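Long-range contact in MsStt7d protein (Micromonas, PDB 4IX3), which probably acts as an ATP-dependent protein kinase, its catalytic domain being a homolog of the state transition kinase Stt7: residues A112-R124 against P171-K185. Numbering follows the deposited sequence.
Sequences ANEGENTVEALMR and PANLIAAEKDGGVLK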
loop_
_atom_site.group_PDB
_atom_site.type_symbol
_atom_site.label_atom_id
_atom_site.label_comp_id
_atom_site.label_asym_id
_atom_site.label_seq_id
_atom_site.Cartn_x
_atom_site.Cartn_y
_atom_site.Cartn_z
ATOM N N ALA B 112 -11.381 17.712 7.849
ATOM C CA ALA B 112 -11.731 17.734 9.254
ATOM C C ALA B 112 -11.618 16.312 9.818
ATOM O O ALA B 112 -11.945 15.336 9.121
ATOM C CB ALA B 112 -13.179 18.152 9.423
ATOM N N ASN B 113 -11.201 16.213 11.080
ATOM C CA ASN B 113 -11.268 14.963 11.822
ATOM C C ASN B 113 -12.726 14.821 12.297
ATOM O O ASN B 113 -13.165 15.547 13.205
ATOM C CB ASN B 113 -10.290 14.983 13.000
ATOM C CG ASN B 113 -10.262 13.671 13.740
ATOM O OD1 ASN B 113 -11.219 12.897 13.651
ATOM N ND2 ASN B 113 -9.185 13.389 14.457
ATOM N N GLU B 114 -13.481 13.924 11.663
ATOM C CA GLU B 114 -14.910 13.776 11.939
ATOM C C GLU B 114 -15.147 12.949 13.210
ATOM O O GLU B 114 -16.295 12.854 13.675
ATOM C CB GLU B 114 -15.597 13.125 10.749
ATOM C CG GLU B 114 -15.497 13.986 9.497
ATOM C CD GLU B 114 -16.385 15.216 9.512
ATOM O OE1 GLU B 114 -17.348 15.280 10.318
ATOM O OE2 GLU B 114 -16.263 15.987 8.548
ATOM N N GLY B 115 -14.116 12.339 13.776
ATOM C CA GLY B 115 -14.250 11.544 14.969
ATOM C C GLY B 115 -13.110 10.560 15.120
ATOM O O GLY B 115 -12.539 10.078 14.153
ATOM N N GLU B 116 -12.837 10.245 16.382
ATOM C CA GLU B 116 -11.758 9.363 16.738
ATOM C C GLU B 116 -11.955 7.878 16.455
ATOM O O GLU B 116 -10.954 7.141 16.381
ATOM C CB GLU B 116 -11.316 9.605 18.173
ATOM C CG GLU B 116 -10.326 10.756 18.249
ATOM C CD GLU B 116 -9.198 10.673 17.230
ATOM O OE1 GLU B 116 -8.726 11.727 16.791
ATOM O OE2 GLU B 116 -8.763 9.570 16.841
ATOM N N ASN B 117 -13.191 7.538 16.111
ATOM C CA ASN B 117 -13.852 6.237 16.066
ATOM C C ASN B 117 -13.970 5.828 14.622
ATOM O O ASN B 117 -14.004 6.707 13.765
ATOM C CB ASN B 117 -15.328 6.346 16.610
ATOM C CG ASN B 117 -16.304 7.144 15.689
ATOM O OD1 ASN B 117 -16.828 6.617 14.676
ATOM N ND2 ASN B 117 -16.650 8.367 16.094
ATOM N N THR B 118 -13.847 4.553 14.243
ATOM C CA THR B 118 -14.464 4.117 12.977
ATOM C C THR B 118 -15.619 3.176 13.327
ATOM O O THR B 118 -15.629 2.633 14.424
ATOM C CB THR B 118 -13.468 3.330 12.078
ATOM O OG1 THR B 118 -13.183 2.059 12.698
ATOM C CG2 THR B 118 -12.164 4.099 11.884
ATOM N N VAL B 119 -16.521 2.939 12.395
ATOM C CA VAL B 119 -17.591 1.961 12.645
ATOM C C VAL B 119 -17.016 0.554 12.854
ATOM O O VAL B 119 -17.567 -0.217 13.640
ATOM C CB VAL B 119 -18.633 2.061 11.526
ATOM C CG1 VAL B 119 -19.602 0.873 11.615
ATOM C CG2 VAL B 119 -19.362 3.420 11.656
ATOM N N GLU B 120 -15.899 0.252 12.210
ATOM C CA GLU B 120 -15.263 -1.051 12.446
ATOM C C GLU B 120 -14.889 -1.183 13.913
ATOM O O GLU B 120 -15.189 -2.209 14.558
ATOM C CB GLU B 120 -14.035 -1.254 11.537
ATOM C CG GLU B 120 -13.328 -2.590 11.782
ATOM C CD GLU B 120 -12.031 -2.631 10.985
ATOM O OE1 GLU B 120 -11.022 -2.082 11.482
ATOM O OE2 GLU B 120 -12.012 -3.153 9.848
ATOM N N ALA B 121 -14.198 -0.175 14.429
ATOM C CA ALA B 121 -13.723 -0.279 15.810
ATOM C C ALA B 121 -14.906 -0.282 16.787
ATOM O O ALA B 121 -14.922 -1.069 17.745
ATOM C CB ALA B 121 -12.735 0.858 16.107
ATOM N N LEU B 122 -15.934 0.538 16.531
ATOM C CA LEU B 122 -17.048 0.615 17.450
ATOM C C LEU B 122 -17.818 -0.698 17.398
ATOM O O LEU B 122 -18.186 -1.196 18.456
ATOM C CB LEU B 122 -17.967 1.765 17.032
ATOM C CG LEU B 122 -17.437 3.174 17.350
ATOM C CD1 LEU B 122 -18.233 4.184 16.520
ATOM C CD2 LEU B 122 -17.581 3.478 18.838
ATOM N N MET B 123 -18.099 -1.220 16.207
ATOM C CA MET B 123 -18.927 -2.427 16.123
ATOM C C MET B 123 -18.228 -3.590 16.824
ATOM O O MET B 123 -18.918 -4.406 17.446
ATOM C CB MET B 123 -19.293 -2.784 14.686
ATOM C CG MET B 123 -18.201 -3.444 13.859
ATOM S SD MET B 123 -18.728 -3.598 12.137
ATOM C CE MET B 123 -17.319 -4.568 11.576
ATOM N N ARG B 124 -16.904 -3.643 16.751
ATOM C CA ARG B 124 -16.170 -4.722 17.414
ATOM C C ARG B 124 -16.110 -4.541 18.927
ATOM O O ARG B 124 -16.040 -5.549 19.640
ATOM C CB ARG B 124 -14.794 -4.912 16.776
ATOM C CG ARG B 124 -14.934 -5.438 15.372
ATOM C CD ARG B 124 -13.617 -5.524 14.606
ATOM N NE ARG B 124 -13.816 -6.137 13.296
ATOM C CZ ARG B 124 -12.874 -6.312 12.376
ATOM N NH1 ARG B 124 -11.662 -5.802 12.563
ATOM N NH2 ARG B 124 -13.197 -6.915 11.229
ATOM N N PRO B 171 -16.893 -0.886 6.938
ATOM C CA PRO B 171 -16.960 -0.274 8.259
ATOM C C PRO B 171 -15.730 0.575 8.639
ATOM O O PRO B 171 -15.875 1.610 9.305
ATOM C CB PRO B 171 -17.207 -1.475 9.184
ATOM C CG PRO B 171 -17.989 -2.436 8.302
ATOM C CD PRO B 171 -17.242 -2.333 6.987
ATOM N N ALA B 172 -14.524 0.194 8.193
ATOM C CA ALA B 172 -13.333 0.943 8.563
ATOM C C ALA B 172 -13.350 2.321 7.897
ATOM O O ALA B 172 -12.565 3.183 8.307
ATOM C CB ALA B 172 -12.051 0.203 8.117
ATOM N N ASN B 173 -14.145 2.505 6.838
ATOM C CA ASN B 173 -14.240 3.777 6.117
ATOM C C ASN B 173 -15.532 4.550 6.465
ATOM O O ASN B 173 -15.919 5.446 5.707
ATOM C CB ASN B 173 -14.088 3.596 4.608
ATOM C CG ASN B 173 -12.635 3.482 4.193
ATOM O OD1 ASN B 173 -11.747 3.881 4.949
ATOM N ND2 ASN B 173 -12.411 2.943 3.012
ATOM N N LEU B 174 -16.075 4.273 7.650
ATOM C CA LEU B 174 -17.206 5.061 8.152
ATOM C C LEU B 174 -16.838 5.596 9.521
ATOM O O LEU B 174 -16.226 4.901 10.333
ATOM C CB LEU B 174 -18.464 4.161 8.214
ATOM C CG LEU B 174 -19.036 3.806 6.829
ATOM C CD1 LEU B 174 -19.951 2.567 6.906
ATOM C CD2 LEU B 174 -19.789 5.003 6.239
ATOM N N ILE B 175 -17.303 6.831 9.806
ATOM C CA ILE B 175 -17.145 7.467 11.098
ATOM C C ILE B 175 -18.539 7.925 11.541
ATOM O O ILE B 175 -19.245 8.566 10.740
ATOM C CB ILE B 175 -16.188 8.696 11.053
ATOM C CG1 ILE B 175 -14.806 8.282 10.559
ATOM C CG2 ILE B 175 -16.136 9.369 12.404
ATOM C CD1 ILE B 175 -13.884 9.462 10.382
ATOM N N ALA B 176 -18.860 7.696 12.813
ATOM C CA ALA B 176 -20.097 8.272 13.368
ATOM C C ALA B 176 -19.704 9.688 13.851
ATOM O O ALA B 176 -18.929 9.816 14.782
ATOM C CB ALA B 176 -20.581 7.400 14.517
ATOM N N ALA B 177 -20.137 10.712 13.113
ATOM C CA ALA B 177 -19.622 12.079 13.290
ATOM C C ALA B 177 -20.310 12.759 14.487
ATOM O O ALA B 177 -21.427 13.267 14.353
ATOM C CB ALA B 177 -19.880 12.849 12.001
ATOM N N GLU B 178 -19.657 12.731 15.642
ATOM C CA GLU B 178 -20.186 13.286 16.897
ATOM C C GLU B 178 -20.693 14.716 16.731
ATOM O O GLU B 178 -21.758 15.075 17.271
ATOM C CB GLU B 178 -19.033 13.280 17.915
ATOM C CG GLU B 178 -17.768 13.896 17.275
ATOM C CD GLU B 178 -16.372 13.660 17.887
ATOM O OE1 GLU B 178 -15.461 14.428 17.475
ATOM O OE2 GLU B 178 -16.113 12.717 18.680
ATOM N N LYS B 179 -19.980 15.522 15.944
ATOM C CA LYS B 179 -20.360 16.950 15.784
ATOM C C LYS B 179 -21.443 17.219 14.726
ATOM O O LYS B 179 -21.893 18.363 14.533
ATOM C CB LYS B 179 -19.123 17.780 15.452
ATOM C CG LYS B 179 -18.113 17.837 16.587
ATOM C CD LYS B 179 -17.025 18.790 16.164
ATOM C CE LYS B 179 -15.788 18.638 17.038
ATOM N NZ LYS B 179 -14.538 18.785 16.234
ATOM N N ASP B 180 -21.943 16.158 14.107
ATOM C CA ASP B 180 -23.147 16.211 13.287
ATOM C C ASP B 180 -24.134 15.166 13.760
ATOM O O ASP B 180 -24.687 14.407 12.950
ATOM C CB ASP B 180 -22.811 16.140 11.799
ATOM C CG ASP B 180 -22.104 17.417 11.361
ATOM O OD1 ASP B 180 -22.782 18.479 11.293
ATOM O OD2 ASP B 180 -20.879 17.404 11.090
ATOM N N GLY B 181 -24.311 15.129 15.067
ATOM C CA GLY B 181 -25.393 14.299 15.628
ATOM C C GLY B 181 -25.154 12.803 15.588
ATOM O O GLY B 181 -26.100 12.049 15.820
ATOM N N GLY B 182 -23.927 12.354 15.275
ATOM C CA GLY B 182 -23.646 10.912 15.191
ATOM C C GLY B 182 -23.837 10.329 13.803
ATOM O O GLY B 182 -23.584 9.134 13.611
ATOM N N VAL B 183 -24.269 11.104 12.824
ATOM C CA VAL B 183 -24.581 10.604 11.499
ATOM C C VAL B 183 -23.300 9.994 10.893
ATOM O O VAL B 183 -22.191 10.527 11.093
ATOM C CB VAL B 183 -25.099 11.755 10.576
ATOM C CG1 VAL B 183 -24.012 12.775 10.212
ATOM C CG2 VAL B 183 -25.782 11.218 9.354
ATOM N N LEU B 184 -23.453 8.947 10.105
ATOM C CA LEU B 184 -22.255 8.336 9.501
ATOM C C LEU B 184 -21.756 9.162 8.338
ATOM O O LEU B 184 -22.542 9.617 7.505
ATOM C CB LEU B 184 -22.590 6.939 8.975
ATOM C CG LEU B 184 -22.947 5.864 10.024
ATOM C CD1 LEU B 184 -22.892 4.486 9.387
ATOM C CD2 LEU B 184 -22.124 5.975 11.296
ATOM N N LYS B 185 -20.440 9.322 8.292
ATOM C CA LYS B 185 -19.769 9.892 7.115
ATOM C C LYS B 185 -18.744 8.886 6.561
ATOM O O LYS B 185 -18.075 8.194 7.336
ATOM C CB LYS B 185 -19.075 11.218 7.453
ATOM C CG LYS B 185 -20.059 12.355 7.863
ATOM C CD LYS B 185 -19.323 13.635 8.159
ATOM C CE LYS B 185 -20.309 14.740 8.524
ATOM N NZ LYS B 185 -19.571 16.026 8.761
HETATM O O HOH W 1 -14.126 18.167 13.324
HETATM O O HOH W 2 -13.187 15.254 15.981
HETATM O O HOH W 3 -17.726 14.965 14.446
HETATM O O HOH W 4 -18.355 16.414 12.287
HETATM O O HOH W 5 -14.025 -2.661 7.795
#
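Pro171 packs against the first turn of helix 119-125, where the hinge of this protein kinase fold, leading from the N-lobe, meets the C-lobe hairpin 174-177/183-186 that follows the catalytic loop. Thr118 OG1 caps that helix by accepting from Ala121 N. The CE of Met123 lies 3.9 Å from Pro171 CB, and Glu120 N makes a weak bond to Pro171 O (3.2 Å, 137° at the hydrogen); helix 246-261 packs against the same proline. Glu120 sets its CB against Ala172 N and its OE2 against Ala172 CB (3.8 Å), and water 5 bridges Glu120 OE2 to Ala172 N. Next door, Asn173, whose ND2 donates to Asp168 O, belongs to a magnesium site whose ion is not bound in this model. Leu174 O accepts from Val119 N at 2.9 Å, the donor lying above the carbonyl plane, while Val119 CG2 rests alongside Leu174 CB (3.6 Å). Ile175 CG2 touches Asn117 OD1 (3.6 Å), the two side chains crossing obliquely. The Asn117 amide grips the backbone of Ala176 twice: OD1 takes Ala176 N on an in-plane lone pair, and ND2 gives a nearly straight bond (171°) to Ala176 O, 3.0 Å away. Both polar backbone atoms of this buried residue are thereby satisfied. Ala177 turns its CA-H to Glu114 O. Water 2 joins Glu178 OE1 to Asn113 O, and water 3 links Lys179 N to Glu114 O. Asp180 OD2 is salt-bridged to Lys185 NZ, probably easing its proximity to the Glu114 carboxylate. Glu114, a residue of the ADP site, bends at chi2 to cross the extended Lys185 chain at about a right angle; Lys185 NZ forms a salt bridge to Glu114 OE1 (2.8 Å), on the syn side but tilted 34° from the carboxylate plane.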